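ATP-citrate lyase beta-subunit (Chlorobium limicola, PDB 6HXJ) probably catalyses the ATP- and CoA-dependent cleavage of citrate to oxaloacetate and acetyl-CoA, as the beta-subunit of ATP-citrate lyase. Local coordinates at residues 251-256 with 304-309; 275-280 with 390-395. All coordinates share one frame; numbering follows the deposited sequence.

Contact 1: residues 251-256 with 304-309; sequences VKFVEV and TETICR
The Phe253 ring receives the CG2 methyl of Thr306 on one face, over its centre and 3.7 Å above the plane. Toward the rim of the opposite face lies the backbone N of Glu255, from the ring's own strand. Ile307 reaches the ring obliquely, its CG1 coming within 4.0 Å of Phe253 CE1. The Thr306 methyl makes a CH-pi contact, its line to the centroid only 13° off the ring normal. Thr306 presents carbon rather than oxygen because CG2 lies anti to the backbone N; OG1 sits beside that N and bonds back to Ala302 O, one turn earlier in the helix, so the hydroxyl is satisfied without turning to the ring. This is strand-to-helix packing in an alpha/beta domain. Strand 250-255 is the outermost one on its side of the sheet within the chain, paired antiparallel to strand 287-292, while helix 297-309 carries the chain from 287-292 to the parallel strand 315-318, a beta-alpha-beta crossover. Phe253 CB points from this strand toward the helix, and the anti CG (chi1 173°) carries the ring onto it. Helix 235-246 closes in as well, with Ile240 touching both Phe253 and Thr306, and Leu310 also packs on Phe253.

Contact 2: residues 275-280 with 390-395; sequences ADAVVA and DIVDLA
Val392 packs against Ala277 and Val278, and its side chain makes nearly the whole contact from the side of 390-395. Val392 CB points at the helix of 275-280 and lies 4.1 Å from Ala277 CB. From there the side chain forks. The CG1 branch, anti to the backbone N (chi1 166°), extends over the face of the peptide joining the two partners: Val392 CG1 is 3.7 Å from Ala277 C and equally far from Val278 N, so this methyl rests on main chain as well as on side chains. Val392 CG1 also comes within 3.9 Å of Val278 CG2. The other branch, Val392 CG2, sits beside its own backbone N, meets the Ala277 methyl, CB, at 4.0 Å and also touches Val278 CG2. Val278 offers a single methyl in return, and the two valine side chains cross at about a right angle. Ala277, having no more than a CB, lets the valine come close to the backbone; the alpha carbons of Val278 and Val392 are 6.2 Å apart.

Helix 268-280 joins the parallel strands 261-266 and 287-292, and helix 391-397 follows the last strand, 378-382, so two distant pieces of the same alpha/beta domain are packed side by side here. Away from the touching surface, Asp276 OD2 accepts hydrogen bonds from the backbone of another protein chain. Between Val392 and its two partners, aliphatic carbons and the face of one peptide meet, all buried, so the contact between these residues is apolar packing that depends on shape rather than on charge or directed bonds.

Contact 1 and contact 2 belong to the citrate-binding region, in the same alpha/beta sheet domain, with centres about 18 Å apart and nearest atoms about 8 Å apart, so they do not touch. Strand 287-292 links them along the chain: helix 268-280 of contact 2 runs into it, and helix 297-309 of contact 1 leaves it. Ile285, just before that strand, bridges the two regions by packing on both Val256 and Val278. For contact 1, the Ile307 side chain lies about 14 Å from a bound citrate anion, too far to touch it. Contact 2 adjoins another protein chain more extensively, through Asp276, Val279, Ala280 and Asp390; in contact 1 Val256 does so.

Contact 1: residues 251-256 with 304-309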
loop_
_atom_site.group_PDB
_atom_site.type_symbol
_atom_site.label_atom_id
_atom_site.label_comp_id
_atom_site.label_asym_id
_atom_site.label_seq_id
_atom_site.Cartn_x
_atom_site.Cartn_y
_atom_site.Cartn_z
ATOM N N VAL A 251 8.451 -48.034 -16.573
ATOM C CA VAL A 251 9.108 -49.106 -15.811
ATOM C C VAL A 251 8.353 -50.424 -16.044
ATOM O O VAL A 251 7.143 -50.498 -15.839
ATOM C CB VAL A 251 9.412 -48.834 -14.319
ATOM C CG1 VAL A 251 10.556 -47.845 -14.141
ATOM C CG2 VAL A 251 8.168 -48.413 -13.545
ATOM N N LYS A 252 9.065 -51.439 -16.564
ATOM C CA LYS A 252 8.496 -52.741 -16.905
ATOM C C LYS A 252 9.320 -53.839 -16.239
ATOM O O LYS A 252 10.552 -53.777 -16.217
ATOM C CB LYS A 252 8.457 -52.932 -18.444
ATOM C CG LYS A 252 7.731 -51.822 -19.209
ATOM C CD LYS A 252 7.122 -52.331 -20.495
ATOM C CE LYS A 252 6.068 -51.390 -21.028
ATOM N NZ LYS A 252 5.175 -52.065 -22.013
ATOM N N PHE A 253 8.648 -54.823 -15.657
ATOM C CA PHE A 253 9.352 -55.942 -15.038
ATOM C C PHE A 253 8.605 -57.243 -15.302
ATOM O O PHE A 253 7.390 -57.309 -15.105
ATOM C CB PHE A 253 9.601 -55.718 -13.528
ATOM C CG PHE A 253 10.185 -56.905 -12.797
ATOM C CD1 PHE A 253 11.556 -57.160 -12.825
ATOM C CD2 PHE A 253 9.368 -57.765 -12.070
ATOM C CE1 PHE A 253 12.095 -58.257 -12.144
ATOM C CE2 PHE A 253 9.905 -58.863 -11.400
ATOM C CZ PHE A 253 11.266 -59.100 -11.438
ATOM N N VAL A 254 9.337 -58.255 -15.785
ATOM C CA VAL A 254 8.822 -59.597 -16.058
ATOM C C VAL A 254 9.786 -60.609 -15.426
ATOM O O VAL A 254 10.992 -60.556 -15.677
ATOM C CB VAL A 254 8.589 -59.891 -17.565
ATOM C CG1 VAL A 254 7.902 -61.240 -17.749
ATOM C CG2 VAL A 254 7.779 -58.791 -18.244
ATOM N N GLU A 255 9.254 -61.522 -14.623
ATOM C CA GLU A 255 10.063 -62.541 -13.970
ATOM C C GLU A 255 10.164 -63.790 -14.841
ATOM O O GLU A 255 9.144 -64.318 -15.300
ATOM C CB GLU A 255 9.492 -62.877 -12.578
ATOM C CG GLU A 255 10.523 -63.437 -11.602
ATOM C CD GLU A 255 10.083 -63.641 -10.160
ATOM O OE1 GLU A 255 9.298 -62.809 -9.643
ATOM O OE2 GLU A 255 10.568 -64.608 -9.528
ATOM N N VAL A 256 11.399 -64.216 -15.111
ATOM C CA VAL A 256 11.666 -65.425 -15.888
ATOM C C VAL A 256 11.991 -66.534 -14.870
ATOM O O VAL A 256 12.878 -66.325 -14.034
ATOM C CB VAL A 256 12.777 -65.223 -16.950
ATOM C CG1 VAL A 256 13.049 -66.506 -17.729
ATOM C CG2 VAL A 256 12.392 -64.102 -17.911
ATOM N N THR A 304 15.184 -51.451 -9.299
ATOM C CA THR A 304 16.490 -51.962 -8.869
ATOM C C THR A 304 16.296 -52.919 -7.710
ATOM O O THR A 304 16.791 -54.036 -7.785
ATOM C CB THR A 304 17.450 -50.800 -8.492
ATOM O OG1 THR A 304 17.547 -49.892 -9.582
ATOM C CG2 THR A 304 18.838 -51.272 -8.092
ATOM N N GLU A 305 15.545 -52.494 -6.673
ATOM C CA GLU A 305 15.252 -53.258 -5.465
ATOM C C GLU A 305 14.625 -54.618 -5.782
ATOM O O GLU A 305 15.131 -55.637 -5.304
ATOM C CB GLU A 305 14.423 -52.425 -4.487
ATOM C CG GLU A 305 15.326 -51.471 -3.719
ATOM C CD GLU A 305 14.665 -50.503 -2.755
ATOM O OE1 GLU A 305 13.638 -50.871 -2.138
ATOM O OE2 GLU A 305 15.217 -49.391 -2.574
ATOM N N THR A 306 13.613 -54.635 -6.670
ATOM C CA THR A 306 12.909 -55.834 -7.142
ATOM C C THR A 306 13.890 -56.847 -7.783
ATOM O O THR A 306 13.818 -58.047 -7.486
ATOM C CB THR A 306 11.813 -55.408 -8.159
ATOM O OG1 THR A 306 11.009 -54.362 -7.625
ATOM C CG2 THR A 306 10.926 -56.557 -8.614
ATOM N N ILE A 307 14.803 -56.344 -8.649
ATOM C CA ILE A 307 15.797 -57.141 -9.382
ATOM C C ILE A 307 16.794 -57.810 -8.420
ATOM O O ILE A 307 17.156 -58.971 -8.610
ATOM C CB ILE A 307 16.453 -56.294 -10.503
ATOM C CG1 ILE A 307 15.404 -56.054 -11.603
ATOM C CG2 ILE A 307 17.694 -56.984 -11.128
ATOM C CD1 ILE A 307 15.574 -54.837 -12.349
ATOM N N CYS A 308 17.183 -57.095 -7.363
ATOM C CA CYS A 308 18.107 -57.573 -6.338
ATOM C C CYS A 308 17.465 -58.662 -5.463
ATOM O O CYS A 308 18.164 -59.582 -5.026
ATOM C CB CYS A 308 18.615 -56.403 -5.501
ATOM S SG CYS A 308 19.443 -55.082 -6.453
ATOM N N ARG A 309 16.137 -58.553 -5.219
ATOM C CA ARG A 309 15.361 -59.514 -4.428
ATOM C C ARG A 309 15.257 -60.899 -5.122
ATOM O O ARG A 309 14.999 -61.886 -4.443
ATOM C CB ARG A 309 13.963 -58.948 -4.099
ATOM C CG ARG A 309 13.929 -57.853 -3.022
ATOM C CD ARG A 309 12.569 -57.157 -2.966
ATOM N NE ARG A 309 12.652 -55.785 -2.441
ATOM C CZ ARG A 309 11.737 -54.832 -2.640
ATOM N NH1 ARG A 309 10.647 -55.085 -3.356
ATOM N NH2 ARG A 309 11.911 -53.618 -2.131
#

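Contact 2: residues 275-280 with 390-395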
loop_
_atom_site.group_PDB
_atom_site.type_symbol
_atom_site.label_atom_id
_atom_site.label_comp_id
_atom_site.label_asym_id
_atom_site.label_seq_id
_atom_site.Cartn_x
_atom_site.Cartn_y
_atom_site.Cartn_z
ATOM N N ALA A 275 18.957 -59.233 -23.703
ATOM C CA ALA A 275 18.353 -60.542 -23.463
ATOM C C ALA A 275 18.800 -61.524 -24.537
ATOM O O ALA A 275 19.180 -62.646 -24.203
ATOM C CB ALA A 275 16.840 -60.425 -23.448
ATOM N N ASP A 276 18.792 -61.089 -25.822
ATOM C CA ASP A 276 19.222 -61.880 -26.983
ATOM C C ASP A 276 20.673 -62.297 -26.788
ATOM O O ASP A 276 20.998 -63.457 -27.030
ATOM C CB ASP A 276 19.118 -61.048 -28.282
ATOM C CG ASP A 276 17.748 -60.860 -28.917
ATOM O OD1 ASP A 276 16.736 -60.914 -28.184
ATOM O OD2 ASP A 276 17.692 -60.599 -30.154
ATOM N N ALA A 277 21.531 -61.339 -26.332
ATOM C CA ALA A 277 22.960 -61.516 -26.073
ATOM C C ALA A 277 23.184 -62.606 -25.038
ATOM O O ALA A 277 24.022 -63.479 -25.262
ATOM C CB ALA A 277 23.585 -60.206 -25.615
ATOM N N VAL A 278 22.394 -62.597 -23.946
ATOM C CA VAL A 278 22.470 -63.601 -22.883
ATOM C C VAL A 278 22.157 -65.005 -23.409
ATOM O O VAL A 278 22.951 -65.933 -23.200
ATOM C CB VAL A 278 21.598 -63.230 -21.659
ATOM C CG1 VAL A 278 21.522 -64.387 -20.659
ATOM C CG2 VAL A 278 22.127 -61.980 -20.968
ATOM N N VAL A 279 21.006 -65.145 -24.108
ATOM C CA VAL A 279 20.547 -66.415 -24.701
ATOM C C VAL A 279 21.594 -66.955 -25.687
ATOM O O VAL A 279 21.993 -68.115 -25.581
ATOM C CB VAL A 279 19.143 -66.274 -25.353
ATOM C CG1 VAL A 279 18.706 -67.574 -26.022
ATOM C CG2 VAL A 279 18.104 -65.829 -24.334
ATOM N N ALA A 280 22.049 -66.086 -26.623
ATOM C CA ALA A 280 23.049 -66.386 -27.649
ATOM C C ALA A 280 24.381 -66.847 -27.031
ATOM O O ALA A 280 24.992 -67.790 -27.547
ATOM C CB ALA A 280 23.264 -65.175 -28.559
ATOM N N ASP A 390 28.507 -56.176 -25.120
ATOM C CA ASP A 390 29.754 -56.917 -24.887
ATOM C C ASP A 390 30.069 -57.090 -23.408
ATOM O O ASP A 390 30.970 -57.859 -23.081
ATOM C CB ASP A 390 30.934 -56.356 -25.670
ATOM C CG ASP A 390 30.924 -56.756 -27.141
ATOM O OD1 ASP A 390 29.908 -57.355 -27.599
ATOM O OD2 ASP A 390 31.938 -56.497 -27.833
ATOM N N ILE A 391 29.276 -56.476 -22.508
ATOM C CA ILE A 391 29.418 -56.708 -21.064
ATOM C C ILE A 391 28.846 -58.080 -20.707
ATOM O O ILE A 391 29.285 -58.677 -19.730
ATOM C CB ILE A 391 28.861 -55.575 -20.164
ATOM C CG1 ILE A 391 27.403 -55.186 -20.528
ATOM C CG2 ILE A 391 29.807 -54.374 -20.176
ATOM C CD1 ILE A 391 26.649 -54.380 -19.451
ATOM N N VAL A 392 27.912 -58.601 -21.536
ATOM C CA VAL A 392 27.298 -59.924 -21.391
ATOM C C VAL A 392 28.385 -61.004 -21.558
ATOM O O VAL A 392 28.358 -62.006 -20.851
ATOM C CB VAL A 392 26.104 -60.090 -22.380
ATOM C CG1 VAL A 392 25.653 -61.537 -22.511
ATOM C CG2 VAL A 392 24.933 -59.187 -22.000
ATOM N N ASP A 393 29.373 -60.757 -22.430
ATOM C CA ASP A 393 30.485 -61.688 -22.675
ATOM C C ASP A 393 31.388 -61.748 -21.450
ATOM O O ASP A 393 31.666 -62.837 -20.936
ATOM C CB ASP A 393 31.292 -61.277 -23.926
ATOM C CG ASP A 393 30.513 -61.062 -25.237
ATOM O OD1 ASP A 393 29.278 -61.309 -25.256
ATOM O OD2 ASP A 393 31.139 -60.634 -26.241
ATOM N N LEU A 394 31.771 -60.561 -20.950
ATOM C CA LEU A 394 32.609 -60.369 -19.773
ATOM C C LEU A 394 31.990 -61.028 -18.539
ATOM O O LEU A 394 32.716 -61.563 -17.691
ATOM C CB LEU A 394 32.825 -58.873 -19.542
ATOM C CG LEU A 394 34.066 -58.279 -20.206
ATOM C CD1 LEU A 394 33.965 -58.244 -21.730
ATOM C CD2 LEU A 394 34.312 -56.905 -19.707
ATOM N N ALA A 395 30.641 -61.024 -18.477
ATOM C CA ALA A 395 29.857 -61.616 -17.405
ATOM C C ALA A 395 29.806 -63.143 -17.546
ATOM O O ALA A 395 29.931 -63.841 -16.538
ATOM C CB ALA A 395 28.458 -61.036 -17.404
#